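Local coordinates for adenosyl-chloride synthase (Thermotoga maritima, PDB 2ZBV) that binds adenosine and probably cleaves or transfers the adenosyl group of S-adenosyl-L-methionine, at the interface of chains A and B. Coordinates in Å, arbitrary orientation; residue numbers count along the deposited sequence, not the author numbering. Chains: chain A/B, Uncharacterized conserved protein.

The interface of chains A and B. Residues chain A 13, 17, 20, 118, 126, 129; chain B 53, 55-56, 234.
A:Arg129, on helix 127-140, and B:Asp56, in the loop after helix 43-54, meet tip to tip in a salt bridge between copies of this SAM hydroxide adenosyltransferase family protein, probably across the family's trimer interface. NH1 of the guanidinium lies 2.8 Å from the carboxylate oxygen OD2 of B:Asp56, which it approaches on the syn side; OD2 is tilted out of the guanidinium plane and the two planes stand 62° apart, so the pair is not flat. The other carboxylate oxygen, OD1, accepts a hydrogen bond from the phenol OH of A:Tyr118 at 2.7 Å, taken on the anti side. OD1 lies in the plane of the tyrosine ring at its edge. Chain A thus grips both oxygens of B:Asp56, which helps to fix the rotation of the carboxylate and probably favours its charged form.

The same guanidinium also holds a backbone group. Its end nitrogens converge on the carbonyl O of B:Ser234, NH1 at 2.9 Å and NH2 at 3.1 Å, with this oxygen in the guanidinium plane. NH2 meets a lone pair in the carbonyl plane, whereas NH1 stands above that plane. A bend at chi3 (68°) turns the arginine tip so that NH1 serves carboxylate and carbonyl together.

A water bridges the side chains of B:Ser234 and A:His13, 2.8 Å from the serine hydroxyl OG and, on a nearly straight bond in the imidazole plane, 3.2 Å from NE2 of A:His13.

Apolar packing flanks the polar groups. CB of B:Ser234 rests 3.4 Å from CD2 of A:Phe126, whose ring carries CB of A:Arg129 over the centre of one face and has its CD2 rim above the guanidinium; the phenylalanine thereby backs the arginine from within its own chain. A:Phe126 also lines the adenosine pocket, whose wall this contact probably helps to hold. On helix 14-25, A:Val17 points CG1, beside its backbone N (chi1 -65°), at CA of B:Ala53, 3.9 Å away, while its CB faces CB of B:Asp56.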
ATOM      1  N   HIS A  13       1.517  -4.089 -10.803  1.00 18.89           N
ATOM      2  CA  HIS A  13       0.099  -4.396 -10.969  1.00 19.28           C
ATOM      3  C   HIS A  13      -0.221  -5.857 -10.641  1.00 19.23           C
ATOM      4  O   HIS A  13      -1.371  -6.289 -10.755  1.00 20.05           O
ATOM      5  CB  HIS A  13      -0.333  -4.105 -12.411  1.00 20.48           C
ATOM      6  CG  HIS A  13       0.346  -4.968 -13.431  1.00 22.64           C
ATOM      7  ND1 HIS A  13       1.583  -4.666 -13.957  1.00 23.69           N
ATOM      8  CD2 HIS A  13      -0.022  -6.147 -13.986  1.00 24.47           C
ATOM      9  CE1 HIS A  13       1.950  -5.622 -14.794  1.00 25.57           C
ATOM     10  NE2 HIS A  13       0.994  -6.533 -14.829  1.00 25.53           N
ATOM     11  N   VAL A  17      -4.042  -7.677 -10.302  1.00 18.07           N
ATOM     12  CA  VAL A  17      -4.583  -8.669 -11.237  1.00 18.15           C
ATOM     13  C   VAL A  17      -5.002  -9.948 -10.528  1.00 17.18           C
ATOM     14  O   VAL A  17      -5.963 -10.588 -10.932  1.00 16.38           O
ATOM     15  CB  VAL A  17      -3.588  -9.009 -12.386  1.00 19.43           C
ATOM     16  CG1 VAL A  17      -3.363  -7.783 -13.247  1.00 17.24           C
ATOM     17  CG2 VAL A  17      -2.271  -9.501 -11.831  1.00 21.42           C
ATOM     18  N   ALA A  20      -8.282  -9.277  -9.044  1.00 19.63           N
ATOM     19  CA  ALA A  20      -9.295  -9.268 -10.094  1.00 21.72           C
ATOM     20  C   ALA A  20      -9.721 -10.703 -10.382  1.00 21.61           C
ATOM     21  O   ALA A  20     -10.908 -10.983 -10.532  1.00 23.89           O
ATOM     22  CB  ALA A  20      -8.745  -8.617 -11.355  1.00 21.25           C
ATOM     23  N   TYR A 118      -7.199 -20.474 -13.305  1.00 27.37           N
ATOM     24  CA  TYR A 118      -7.728 -19.282 -13.959  1.00 27.60           C
ATOM     25  C   TYR A 118      -7.570 -19.467 -15.468  1.00 30.74           C
ATOM     26  O   TYR A 118      -8.382 -18.978 -16.251  1.00 32.65           O
ATOM     27  CB  TYR A 118      -6.966 -18.043 -13.460  1.00 25.23           C
ATOM     28  CG  TYR A 118      -7.057 -16.795 -14.318  1.00 22.96           C
ATOM     29  CD1 TYR A 118      -8.286 -16.227 -14.652  1.00 24.28           C
ATOM     30  CD2 TYR A 118      -5.895 -16.157 -14.764  1.00 22.45           C
ATOM     31  CE1 TYR A 118      -8.354 -15.043 -15.415  1.00 25.42           C
ATOM     32  CE2 TYR A 118      -5.947 -14.989 -15.519  1.00 20.97           C
ATOM     33  CZ  TYR A 118      -7.177 -14.434 -15.840  1.00 22.96           C
ATOM     34  OH  TYR A 118      -7.212 -13.269 -16.575  1.00 22.68           O
ATOM     35  N   PHE A 126       3.981 -17.019 -13.170  1.00 22.11           N
ATOM     36  CA  PHE A 126       3.005 -16.303 -12.344  1.00 21.03           C
ATOM     37  C   PHE A 126       1.878 -17.230 -11.882  1.00 20.36           C
ATOM     38  O   PHE A 126       0.699 -16.962 -12.120  1.00 20.82           O
ATOM     39  CB  PHE A 126       2.424 -15.104 -13.108  1.00 20.03           C
ATOM     40  CG  PHE A 126       1.757 -14.069 -12.221  1.00 18.34           C
ATOM     41  CD1 PHE A 126       1.884 -14.118 -10.833  1.00 20.21           C
ATOM     42  CD2 PHE A 126       1.019 -13.033 -12.782  1.00 20.10           C
ATOM     43  CE1 PHE A 126       1.284 -13.146 -10.015  1.00 20.60           C
ATOM     44  CE2 PHE A 126       0.414 -12.055 -11.979  1.00 20.58           C
ATOM     45  CZ  PHE A 126       0.550 -12.115 -10.591  1.00 20.12           C
ATOM     46  N   ARG A 129      -1.194 -15.921  -9.895  1.00 19.39           N
ATOM     47  CA  ARG A 129      -2.430 -15.473 -10.549  1.00 20.49           C
ATOM     48  C   ARG A 129      -3.219 -16.609 -11.205  1.00 21.30           C
ATOM     49  O   ARG A 129      -4.449 -16.662 -11.114  1.00 18.87           O
ATOM     50  CB  ARG A 129      -2.116 -14.441 -11.647  1.00 18.64           C
ATOM     51  CG  ARG A 129      -3.318 -14.068 -12.529  1.00 19.89           C
ATOM     52  CD  ARG A 129      -2.892 -13.366 -13.826  1.00 20.61           C
ATOM     53  NE  ARG A 129      -2.171 -14.270 -14.724  1.00 19.90           N
ATOM     54  CZ  ARG A 129      -1.436 -13.879 -15.763  1.00 24.32           C
ATOM     55  NH1 ARG A 129      -1.314 -12.588 -16.054  1.00 21.22           N
ATOM     56  NH2 ARG A 129      -0.808 -14.785 -16.506  1.00 22.09           N
TER
ATOM     57  N   ALA B  53      -2.262  -4.779 -17.197  1.00 16.99           N
ATOM     58  CA  ALA B  53      -3.181  -5.159 -16.133  1.00 18.97           C
ATOM     59  C   ALA B  53      -4.580  -5.452 -16.690  1.00 18.96           C
ATOM     60  O   ALA B  53      -5.242  -6.397 -16.254  1.00 17.29           O
ATOM     61  CB  ALA B  53      -3.264  -4.058 -15.092  1.00 17.02           C
ATOM     62  N   LEU B  55      -5.531  -6.857 -19.252  1.00 20.85           N
ATOM     63  CA  LEU B  55      -5.658  -8.178 -19.857  1.00 20.35           C
ATOM     64  C   LEU B  55      -6.261  -9.191 -18.883  1.00 21.88           C
ATOM     65  O   LEU B  55      -6.831 -10.194 -19.302  1.00 20.51           O
ATOM     66  CB  LEU B  55      -4.286  -8.683 -20.327  1.00 20.17           C
ATOM     67  CG  LEU B  55      -3.683  -8.040 -21.583  1.00 19.17           C
ATOM     68  CD1 LEU B  55      -2.209  -8.397 -21.678  1.00 16.99           C
ATOM     69  CD2 LEU B  55      -4.442  -8.520 -22.839  1.00 18.10           C
ATOM     70  N   ASP B  56      -6.139  -8.930 -17.585  1.00 20.26           N
ATOM     71  CA  ASP B  56      -6.671  -9.858 -16.599  1.00 20.49           C
ATOM     72  C   ASP B  56      -7.967  -9.402 -15.930  1.00 20.70           C
ATOM     73  O   ASP B  56      -8.463 -10.049 -15.011  1.00 20.46           O
ATOM     74  CB  ASP B  56      -5.610 -10.174 -15.542  1.00 20.45           C
ATOM     75  CG  ASP B  56      -4.475 -11.025 -16.097  1.00 22.01           C
ATOM     76  OD1 ASP B  56      -4.759 -12.054 -16.745  1.00 21.76           O
ATOM     77  OD2 ASP B  56      -3.300 -10.671 -15.877  1.00 20.58           O
ATOM     78  N   SER B 234       4.200 -12.755 -17.484  1.00 26.58           N
ATOM     79  CA  SER B 234       2.786 -13.098 -17.337  1.00 28.56           C
ATOM     80  C   SER B 234       1.812 -12.394 -18.275  1.00 29.49           C
ATOM     81  O   SER B 234       0.607 -12.654 -18.225  1.00 31.00           O
ATOM     82  CB  SER B 234       2.344 -12.863 -15.897  1.00 26.05           C
ATOM     83  OG  SER B 234       2.407 -11.490 -15.575  1.00 25.63           O
TER
HETATM   84  O   HOH W   1       0.949  -9.280 -16.409  1.00 28.04           O